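Local structure of adenosine kinase, putative (3OTX) at residues M195-A200 against I220-R225; E244-A249 against V263-D268. The protein probably catalyses the magnesium-dependent transfer of phosphate from ATP to adenosine, giving AMP and ADP in purine salvage. The protein carries 1 engineered substitution. All blocks are in the same frame, centred on the assembly; numbering follows the deposited sequence. Where two conformers were deposited one is given.

Interaction 1 and interaction 2 lie in series along the chain, their centres about 9 Å apart, and both reach the large, mostly parallel sheet of the ribokinase-like fold. Interaction 1 pairs strands 193-197 and 220-224. Interaction 2 packs helix 242-251 on strand 262-267, which is the next strand across the sheet from 220-224. The two meet through a probable backbone hydrogen bond from V264 N to I221 O (2.9 Å) and, beyond the strand ends, through the salt bridge of R225 NH1 with D268 OD2 (2.7 Å). Strands 220-224 and 262-267 thus bring N224, T266 and D268 together around the phosphates of the bound inhibitor.

Interaction 1 (M195-A200 against I220-R225); sequences MINLSA and IIVANR. With AP5 (bis(adenosine)-5'-pentaphosphate), chain C.
L198 carries CG anti to its own carbonyl carbon (chi1 -63°), beside A223 CB, and an extended chi2 lays CD1 on that methyl and CD2 toward I221 CG2; in N197, in the conformer described, CG is anti to the backbone N (chi1 174°), which carries it back toward strand 220-224, and the turn about chi2 presents ND2 to V222 O. These contacts finish a pair of parallel strands in the central sheet of the ribokinase-like alpha/beta fold, the ends of a beta-alpha-beta crossover whose connection is largely helical. I196 sits at the centre of the pairing: its N donates to I220 O (3.0 Å) and its O accepts from V222 N (2.9 Å). V222 O is gripped twice, by L198 N at 3.0 Å and by N197 ND2 at 2.8 Å, the latter a weak, bent bond. N197 OD1 in turn takes a weak bond from S199 N. M195 and I220 run side by side on one face, where, in the conformer described, the bend at chi3 brings M195 CE to I220 CG2 and CB; helix 300-311 covers this face, M304, F307 and L308 on M195 and Y311 on I220. I196 and I221 point to the other face. Just past the strand end, L198 CD1 lies 3.7 Å from A223 CB, and L198 CD2 meets I221 CG2 at 4.1 Å as the two side chains cross obliquely. Past A223 the strand 220-224 delivers N224, an ADP-binding residue at the N-cap of helix 225-235. Its OD1 accepts from E227 N, which fixes the amide, and N224 ND2 donates to the phosphate oxygen O1B of bis(adenosine)-5'-pentaphosphate at 2.8 Å, with an N-H...O angle of 165°.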
loop_
_atom_site.group_PDB
_atom_site.type_symbol
_atom_site.label_atom_id
_atom_site.label_comp_id
_atom_site.label_asym_id
_atom_site.label_seq_id
_atom_site.Cartn_x
_atom_site.Cartn_y
_atom_site.Cartn_z
ATOM N N MET A 195 5.744 1.915 -9.629
ATOM C CA MET A 195 5.464 0.688 -8.899
ATOM C C MET A 195 4.043 0.721 -8.376
ATOM O O MET A 195 3.581 1.758 -7.905
ATOM C CB MET A 195 6.411 0.549 -7.709
ATOM C CG MET A 195 7.854 0.869 -8.009
ATOM S SD MET A 195 8.789 0.829 -6.488
ATOM C CE MET A 195 8.195 -0.718 -5.828
ATOM N N ILE A 196 3.372 -0.417 -8.440
ATOM C CA ILE A 196 2.038 -0.548 -7.850
ATOM C C ILE A 196 1.968 -1.781 -6.981
ATOM O O ILE A 196 2.710 -2.762 -7.216
ATOM C CB ILE A 196 0.924 -0.654 -8.904
ATOM C CG1 ILE A 196 1.170 -1.797 -9.894
ATOM C CG2 ILE A 196 0.751 0.629 -9.620
ATOM C CD1 ILE A 196 0.136 -1.857 -10.981
ATOM N N ASN A 197 1.104 -1.749 -5.975
ATOM C CA ASN A 197 0.728 -2.946 -5.243
ATOM C C ASN A 197 -0.669 -3.329 -5.704
ATOM O O ASN A 197 -1.466 -2.457 -5.959
ATOM C CB ASN A 197 0.768 -2.644 -3.737
ATOM C CG ASN A 197 0.239 -3.788 -2.878
ATOM O OD1 ASN A 197 -0.714 -3.608 -2.144
ATOM N ND2 ASN A 197 0.850 -4.951 -2.979
ATOM N N LEU A 198 -0.969 -4.618 -5.761
ATOM C CA LEU A 198 -2.308 -5.045 -6.154
ATOM C C LEU A 198 -3.392 -4.786 -5.106
ATOM O O LEU A 198 -4.578 -4.768 -5.446
ATOM C CB LEU A 198 -2.278 -6.515 -6.582
ATOM C CG LEU A 198 -1.418 -6.813 -7.820
ATOM C CD1 LEU A 198 -1.637 -8.265 -8.254
ATOM C CD2 LEU A 198 -1.779 -5.832 -8.967
ATOM N N SER A 199 -2.976 -4.614 -3.842
ATOM C CA SER A 199 -3.836 -4.160 -2.694
ATOM C C SER A 199 -4.911 -5.101 -2.192
ATOM O O SER A 199 -5.022 -5.312 -0.977
ATOM C CB SER A 199 -4.486 -2.799 -2.969
ATOM O OG SER A 199 -3.521 -1.757 -3.096
ATOM N N ALA A 200 -5.750 -5.613 -3.079
ATOM C CA ALA A 200 -6.848 -6.476 -2.647
ATOM C C ALA A 200 -7.411 -7.245 -3.800
ATOM O O ALA A 200 -7.483 -6.729 -4.916
ATOM C CB ALA A 200 -7.972 -5.620 -1.984
ATOM N N ILE A 220 7.294 -2.220 -11.523
ATOM C CA ILE A 220 7.353 -3.224 -10.478
ATOM C C ILE A 220 5.926 -3.436 -9.961
ATOM O O ILE A 220 5.238 -2.491 -9.602
ATOM C CB ILE A 220 8.292 -2.792 -9.335
ATOM C CG1 ILE A 220 9.692 -2.458 -9.889
ATOM C CG2 ILE A 220 8.333 -3.866 -8.254
ATOM C CD1 ILE A 220 10.806 -2.570 -8.867
ATOM N N ILE A 221 5.505 -4.694 -9.967
ATOM C CA ILE A 221 4.227 -5.083 -9.437
ATOM C C ILE A 221 4.493 -5.876 -8.167
ATOM O O ILE A 221 5.233 -6.859 -8.192
ATOM C CB ILE A 221 3.469 -5.992 -10.399
ATOM C CG1 ILE A 221 3.230 -5.285 -11.757
ATOM C CG2 ILE A 221 2.159 -6.472 -9.729
ATOM C CD1 ILE A 221 2.785 -6.211 -12.869
ATOM N N VAL A 222 3.885 -5.441 -7.061
ATOM C CA VAL A 222 4.081 -6.098 -5.761
ATOM C C VAL A 222 2.702 -6.590 -5.296
ATOM O O VAL A 222 1.692 -5.894 -5.465
ATOM C CB VAL A 222 4.680 -5.109 -4.739
ATOM C CG1 VAL A 222 4.856 -5.768 -3.357
ATOM C CG2 VAL A 222 6.038 -4.626 -5.221
ATOM N N ALA A 223 2.641 -7.815 -4.762
ATOM C CA ALA A 223 1.391 -8.342 -4.210
ATOM C C ALA A 223 1.681 -9.442 -3.213
ATOM O O ALA A 223 2.813 -9.820 -3.029
ATOM C CB ALA A 223 0.512 -8.889 -5.302
ATOM N N ASN A 224 0.644 -9.932 -2.558
ATOM C CA ASN A 224 0.780 -11.139 -1.763
ATOM C C ASN A 224 0.299 -12.378 -2.521
ATOM O O ASN A 224 -0.139 -12.289 -3.669
ATOM C CB ASN A 224 0.049 -10.978 -0.420
ATOM C CG ASN A 224 -1.440 -10.838 -0.584
ATOM O OD1 ASN A 224 -1.981 -11.016 -1.678
ATOM N ND2 ASN A 224 -2.122 -10.516 0.500
ATOM N N ARG A 225 0.327 -13.524 -1.842
ATOM C CA ARG A 225 -0.005 -14.809 -2.470
ATOM C C ARG A 225 -1.452 -14.798 -3.005
ATOM O O ARG A 225 -1.739 -15.241 -4.131
ATOM C CB ARG A 225 0.151 -15.922 -1.426
ATOM C CG ARG A 225 0.111 -17.315 -2.030
ATOM C CD ARG A 225 -0.245 -18.374 -0.986
ATOM N NE ARG A 225 0.867 -18.803 -0.119
ATOM C CZ ARG A 225 1.165 -18.277 1.067
ATOM N NH1 ARG A 225 0.467 -17.241 1.534
ATOM N NH2 ARG A 225 2.173 -18.790 1.796
HETATM P PA AP5 C . 2.326 -11.233 3.860
HETATM O O1A AP5 C . 1.436 -12.009 4.825
HETATM O O2A AP5 C . 2.592 -11.949 2.552
HETATM O O3A AP5 C . 1.738 -9.785 3.473
HETATM P PB AP5 C . 0.190 -9.404 3.223
HETATM O O1B AP5 C . -0.661 -10.602 2.935
HETATM O O2B AP5 C . 0.186 -8.299 2.224
HETATM O O3B AP5 C . -0.151 -8.843 4.674
HETATM P PG AP5 C . -1.516 -8.601 5.457
HETATM O O1G AP5 C . -1.187 -8.650 6.917
HETATM O O2G AP5 C . -2.598 -9.621 5.180
HETATM O O3G AP5 C . -1.809 -7.138 5.031
HETATM P PD AP5 C . -3.040 -6.161 5.411
HETATM O O1D AP5 C . -4.067 -6.791 6.334
HETATM O O2D AP5 C . -3.504 -5.593 4.099
HETATM O O3D AP5 C . -2.275 -5.058 6.300
HETATM P PE AP5 C . -1.516 -3.749 5.741
HETATM O O1E AP5 C . -0.779 -4.094 4.478
HETATM O O2E AP5 C . -0.719 -3.116 6.880
HETATM O O5F AP5 C . 3.663 -10.839 4.654
HETATM C C5F AP5 C . 4.624 -9.956 4.075
HETATM C C4F AP5 C . 5.964 -10.201 4.724
HETATM O O4F AP5 C . 5.846 -10.086 6.149
HETATM C C3F AP5 C . 6.516 -11.611 4.536
HETATM O O3F AP5 C . 7.242 -11.682 3.334
HETATM C C2F AP5 C . 7.332 -11.832 5.777
HETATM O O2F AP5 C . 8.589 -11.220 5.637
HETATM C C1F AP5 C . 6.551 -11.046 6.836
HETATM N N9A AP5 C . 5.561 -11.873 7.583
HETATM C C8A AP5 C . 4.169 -11.819 7.469
HETATM N N7A AP5 C . 3.648 -12.722 8.344
HETATM C C5A AP5 C . 4.664 -13.323 9.007
HETATM C C6A AP5 C . 4.720 -14.264 10.012
HETATM N N6A AP5 C . 3.618 -14.717 10.616
HETATM N N1A AP5 C . 5.948 -14.656 10.486
HETATM C C2A AP5 C . 7.129 -14.116 10.003
HETATM N N3A AP5 C . 7.059 -13.166 9.006
HETATM C C4A AP5 C . 5.862 -12.763 8.537
HETATM O O5J AP5 C . -2.733 -2.757 5.324
HETATM C C5J AP5 C . -3.642 -2.305 6.313
HETATM C C4J AP5 C . -4.044 -0.912 5.861
HETATM O O4J AP5 C . -4.902 -0.980 4.710
HETATM C C3J AP5 C . -4.897 -0.154 6.884
HETATM O O3J AP5 C . -4.062 0.826 7.501
HETATM C C2J AP5 C . -6.047 0.452 6.064
HETATM O O2J AP5 C . -6.277 1.830 6.335
HETATM C C1J AP5 C . -5.560 0.260 4.649
HETATM N N9B AP5 C . -6.639 0.237 3.651
HETATM C C8B AP5 C . -7.692 -0.637 3.645
HETATM N N7B AP5 C . -8.482 -0.298 2.593
HETATM C C5B AP5 C . -7.927 0.775 1.946
HETATM C C6B AP5 C . -8.309 1.509 0.816
HETATM N N6B AP5 C . -9.457 1.310 0.148
HETATM N N1B AP5 C . -7.499 2.559 0.482
HETATM C C2B AP5 C . -6.311 2.856 1.108
HETATM N N3B AP5 C . -5.959 2.161 2.247
HETATM C C4B AP5 C . -6.753 1.113 2.620
#

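Interaction 2 (E244-A249 against V263-D268); sequences EIARRA and VVFTRD. With AP5 (bis(adenosine)-5'-pentaphosphate), chain C.
F265, V263 and A246 carry this contact, in which the segment 244-249 of helix 242-251 packs on 263-267 of strand 262-267, the two segment axes 8.5 Å apart at closest approach and nearly antiparallel (158°). F265 holds CG anti to its own carbonyl carbon (chi1 -67°), and its ring presents the CD2-CE2 rim to the helix. A246 meets that rim: its CB is 3.8 Å from F265 CE2, and its backbone N comes to the ring edge, near the ring plane. I245 crosses the ring side chain at about a right angle, with CG2 3.8 Å from F265 CE2. Two residues back along the strand, V263 spreads its methyls between neighbours. CG1 rests over one face of the F265 ring, offset toward the rim, and also touches A246 CB at 4.0 Å, while CG2 packs on A249 CB at 3.6 Å, one helical turn further on. The small alanines let the helix backbone approach the strand closely. On the outer side of the helix, E244 bridges R247 NH1 and R248 NE, with each guanidinium meeting a carboxylate oxygen in its own plane. Strand 262-267 continues to the nucleotide: T266 OG1 donates to O2A of the bound inhibitor at 2.8 Å, and D268 N donates to the same phosphate oxygen at 3.0 Å. Buried apolar helix-on-sheet packing of this kind, with the phosphate-binding residues T266 and D268 around the C-terminal end of the strand, is characteristic of the alpha/beta/alpha sandwich of the ribokinase-like, PfkB-family fold.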
loop_
_atom_site.group_PDB
_atom_site.type_symbol
_atom_site.label_atom_id
_atom_site.label_comp_id
_atom_site.label_asym_id
_atom_site.label_seq_id
_atom_site.Cartn_x
_atom_site.Cartn_y
_atom_site.Cartn_z
ATOM N N GLU A 244 4.993 -19.354 -11.164
ATOM C CA GLU A 244 4.535 -19.305 -12.570
ATOM C C GLU A 244 3.748 -18.020 -12.837
ATOM O O GLU A 244 3.926 -17.378 -13.863
ATOM C CB GLU A 244 3.713 -20.563 -12.925
ATOM C CG GLU A 244 3.157 -20.598 -14.349
ATOM C CD GLU A 244 4.247 -20.570 -15.419
ATOM O OE1 GLU A 244 5.426 -20.849 -15.108
ATOM O OE2 GLU A 244 3.906 -20.235 -16.569
ATOM N N ILE A 245 2.903 -17.622 -11.889
ATOM C CA ILE A 245 2.166 -16.357 -12.023
ATOM C C ILE A 245 3.132 -15.187 -12.164
ATOM O O ILE A 245 2.944 -14.315 -13.025
ATOM C CB ILE A 245 1.159 -16.162 -10.858
ATOM C CG1 ILE A 245 0.159 -17.325 -10.846
ATOM C CG2 ILE A 245 0.399 -14.834 -10.988
ATOM C CD1 ILE A 245 -0.671 -17.438 -9.551
ATOM N N ALA A 246 4.169 -15.161 -11.331
ATOM C CA ALA A 246 5.203 -14.126 -11.420
ATOM C C ALA A 246 5.928 -14.127 -12.784
ATOM O O ALA A 246 6.086 -13.062 -13.393
ATOM C CB ALA A 246 6.198 -14.221 -10.246
ATOM N N ARG A 247 6.333 -15.311 -13.260
ATOM C CA ARG A 247 6.971 -15.470 -14.570
ATOM C C ARG A 247 6.095 -14.846 -15.646
ATOM O O ARG A 247 6.567 -14.054 -16.481
ATOM C CB ARG A 247 7.158 -16.976 -14.842
ATOM C CG ARG A 247 7.965 -17.358 -16.066
ATOM C CD ARG A 247 8.288 -18.864 -15.991
ATOM N NE ARG A 247 9.356 -19.138 -15.025
ATOM C CZ ARG A 247 9.254 -19.888 -13.925
ATOM N NH1 ARG A 247 8.121 -20.509 -13.590
ATOM N NH2 ARG A 247 10.320 -20.030 -13.151
ATOM N N ARG A 248 4.820 -15.207 -15.636
ATOM C CA ARG A 248 3.892 -14.706 -16.658
ATOM C C ARG A 248 3.609 -13.185 -16.506
ATOM O O ARG A 248 3.378 -12.481 -17.499
ATOM C CB ARG A 248 2.587 -15.497 -16.648
ATOM C CG ARG A 248 2.708 -16.970 -16.925
ATOM C CD ARG A 248 1.346 -17.611 -16.913
ATOM N NE ARG A 248 1.431 -19.067 -16.976
ATOM C CZ ARG A 248 0.398 -19.875 -17.171
ATOM N NH1 ARG A 248 -0.822 -19.371 -17.334
ATOM N NH2 ARG A 248 0.582 -21.187 -17.215
ATOM N N ALA A 249 3.603 -12.662 -15.288
ATOM C CA ALA A 249 3.357 -11.215 -15.122
ATOM C C ALA A 249 4.547 -10.438 -15.644
ATOM O O ALA A 249 4.425 -9.272 -16.017
ATOM C CB ALA A 249 3.115 -10.888 -13.647
ATOM N N VAL A 263 8.451 -8.487 -10.665
ATOM C CA VAL A 263 7.259 -8.901 -9.954
ATOM C C VAL A 263 7.697 -9.477 -8.612
ATOM O O VAL A 263 8.621 -10.297 -8.552
ATOM C CB VAL A 263 6.439 -9.910 -10.784
ATOM C CG1 VAL A 263 5.181 -10.344 -10.074
ATOM C CG2 VAL A 263 6.045 -9.305 -12.171
ATOM N N VAL A 264 7.039 -9.043 -7.536
ATOM C CA VAL A 264 7.397 -9.466 -6.180
ATOM C C VAL A 264 6.122 -9.931 -5.489
ATOM O O VAL A 264 5.221 -9.121 -5.285
ATOM C CB VAL A 264 7.948 -8.269 -5.372
ATOM C CG1 VAL A 264 8.330 -8.699 -3.940
ATOM C CG2 VAL A 264 9.156 -7.628 -6.074
ATOM N N PHE A 265 6.043 -11.204 -5.117
ATOM C CA PHE A 265 4.861 -11.749 -4.433
ATOM C C PHE A 265 5.296 -12.324 -3.090
ATOM O O PHE A 265 6.079 -13.288 -3.032
ATOM C CB PHE A 265 4.198 -12.885 -5.239
ATOM C CG PHE A 265 3.565 -12.462 -6.525
ATOM C CD1 PHE A 265 2.945 -11.219 -6.644
ATOM C CD2 PHE A 265 3.548 -13.350 -7.616
ATOM C CE1 PHE A 265 2.319 -10.848 -7.842
ATOM C CE2 PHE A 265 2.925 -12.986 -8.815
ATOM C CZ PHE A 265 2.325 -11.727 -8.911
ATOM N N THR A 266 4.780 -11.732 -2.021
ATOM C CA THR A 266 5.084 -12.186 -0.676
ATOM C C THR A 266 4.172 -13.348 -0.296
ATOM O O THR A 266 3.054 -13.491 -0.823
ATOM C CB THR A 266 4.965 -11.058 0.369
ATOM O OG1 THR A 266 3.620 -10.554 0.371
ATOM C CG2 THR A 266 5.904 -9.902 0.031
ATOM N N ARG A 267 4.676 -14.172 0.637
ATOM C CA ARG A 267 4.007 -15.410 0.987
ATOM C C ARG A 267 3.977 -15.673 2.488
ATOM O O ARG A 267 4.073 -16.813 2.911
ATOM C CB ARG A 267 4.604 -16.603 0.217
ATOM C CG ARG A 267 4.397 -16.463 -1.318
ATOM C CD ARG A 267 4.562 -17.812 -1.969
ATOM N NE ARG A 267 5.942 -18.237 -1.819
ATOM C CZ ARG A 267 6.470 -19.234 -2.520
ATOM N NH1 ARG A 267 5.713 -19.907 -3.385
ATOM N NH2 ARG A 267 7.744 -19.564 -2.354
ATOM N N ASP A 268 3.737 -14.618 3.264
ATOM C CA ASP A 268 3.837 -14.647 4.754
ATOM C C ASP A 268 5.105 -15.356 5.276
ATOM O O ASP A 268 6.205 -14.817 5.061
ATOM C CB ASP A 268 2.542 -15.119 5.476
ATOM C CG ASP A 268 2.020 -16.446 4.973
ATOM O OD1 ASP A 268 2.379 -17.494 5.539
ATOM O OD2 ASP A 268 1.261 -16.424 3.976
HETATM P PA AP5 C . 2.326 -11.233 3.860
HETATM O O1A AP5 C . 1.436 -12.009 4.825
HETATM O O2A AP5 C . 2.592 -11.949 2.552
HETATM O O3A AP5 C . 1.738 -9.785 3.473
HETATM P PB AP5 C . 0.190 -9.404 3.223
HETATM O O1B AP5 C . -0.661 -10.602 2.935
HETATM O O2B AP5 C . 0.186 -8.299 2.224
HETATM O O3B AP5 C . -0.151 -8.843 4.674
HETATM P PG AP5 C . -1.516 -8.601 5.457
HETATM O O1G AP5 C . -1.187 -8.650 6.917
HETATM O O2G AP5 C . -2.598 -9.621 5.180
HETATM O O3G AP5 C . -1.809 -7.138 5.031
HETATM P PD AP5 C . -3.040 -6.161 5.411
HETATM O O1D AP5 C . -4.067 -6.791 6.334
HETATM O O2D AP5 C . -3.504 -5.593 4.099
HETATM O O3D AP5 C . -2.275 -5.058 6.300
HETATM P PE AP5 C . -1.516 -3.749 5.741
HETATM O O1E AP5 C . -0.779 -4.094 4.478
HETATM O O2E AP5 C . -0.719 -3.116 6.880
HETATM O O5F AP5 C . 3.663 -10.839 4.654
HETATM C C5F AP5 C . 4.624 -9.956 4.075
HETATM C C4F AP5 C . 5.964 -10.201 4.724
HETATM O O4F AP5 C . 5.846 -10.086 6.149
HETATM C C3F AP5 C . 6.516 -11.611 4.536
HETATM O O3F AP5 C . 7.242 -11.682 3.334
HETATM C C2F AP5 C . 7.332 -11.832 5.777
HETATM O O2F AP5 C . 8.589 -11.220 5.637
HETATM C C1F AP5 C . 6.551 -11.046 6.836
HETATM N N9A AP5 C . 5.561 -11.873 7.583
HETATM C C8A AP5 C . 4.169 -11.819 7.469
HETATM N N7A AP5 C . 3.648 -12.722 8.344
HETATM C C5A AP5 C . 4.664 -13.323 9.007
HETATM C C6A AP5 C . 4.720 -14.264 10.012
HETATM N N6A AP5 C . 3.618 -14.717 10.616
HETATM N N1A AP5 C . 5.948 -14.656 10.486
HETATM C C2A AP5 C . 7.129 -14.116 10.003
HETATM N N3A AP5 C . 7.059 -13.166 9.006
HETATM C C4A AP5 C . 5.862 -12.763 8.537
HETATM O O5J AP5 C . -2.733 -2.757 5.324
HETATM C C5J AP5 C . -3.642 -2.305 6.313
HETATM C C4J AP5 C . -4.044 -0.912 5.861
HETATM O O4J AP5 C . -4.902 -0.980 4.710
HETATM C C3J AP5 C . -4.897 -0.154 6.884
HETATM O O3J AP5 C . -4.062 0.826 7.501
HETATM C C2J AP5 C . -6.047 0.452 6.064
HETATM O O2J AP5 C . -6.277 1.830 6.335
HETATM C C1J AP5 C . -5.560 0.260 4.649
HETATM N N9B AP5 C . -6.639 0.237 3.651
HETATM C C8B AP5 C . -7.692 -0.637 3.645
HETATM N N7B AP5 C . -8.482 -0.298 2.593
HETATM C C5B AP5 C . -7.927 0.775 1.946
HETATM C C6B AP5 C . -8.309 1.509 0.816
HETATM N N6B AP5 C . -9.457 1.310 0.148
HETATM N N1B AP5 C . -7.499 2.559 0.482
HETATM C C2B AP5 C . -6.311 2.856 1.108
HETATM N N3B AP5 C . -5.959 2.161 2.247
HETATM C C4B AP5 C . -6.753 1.113 2.620
#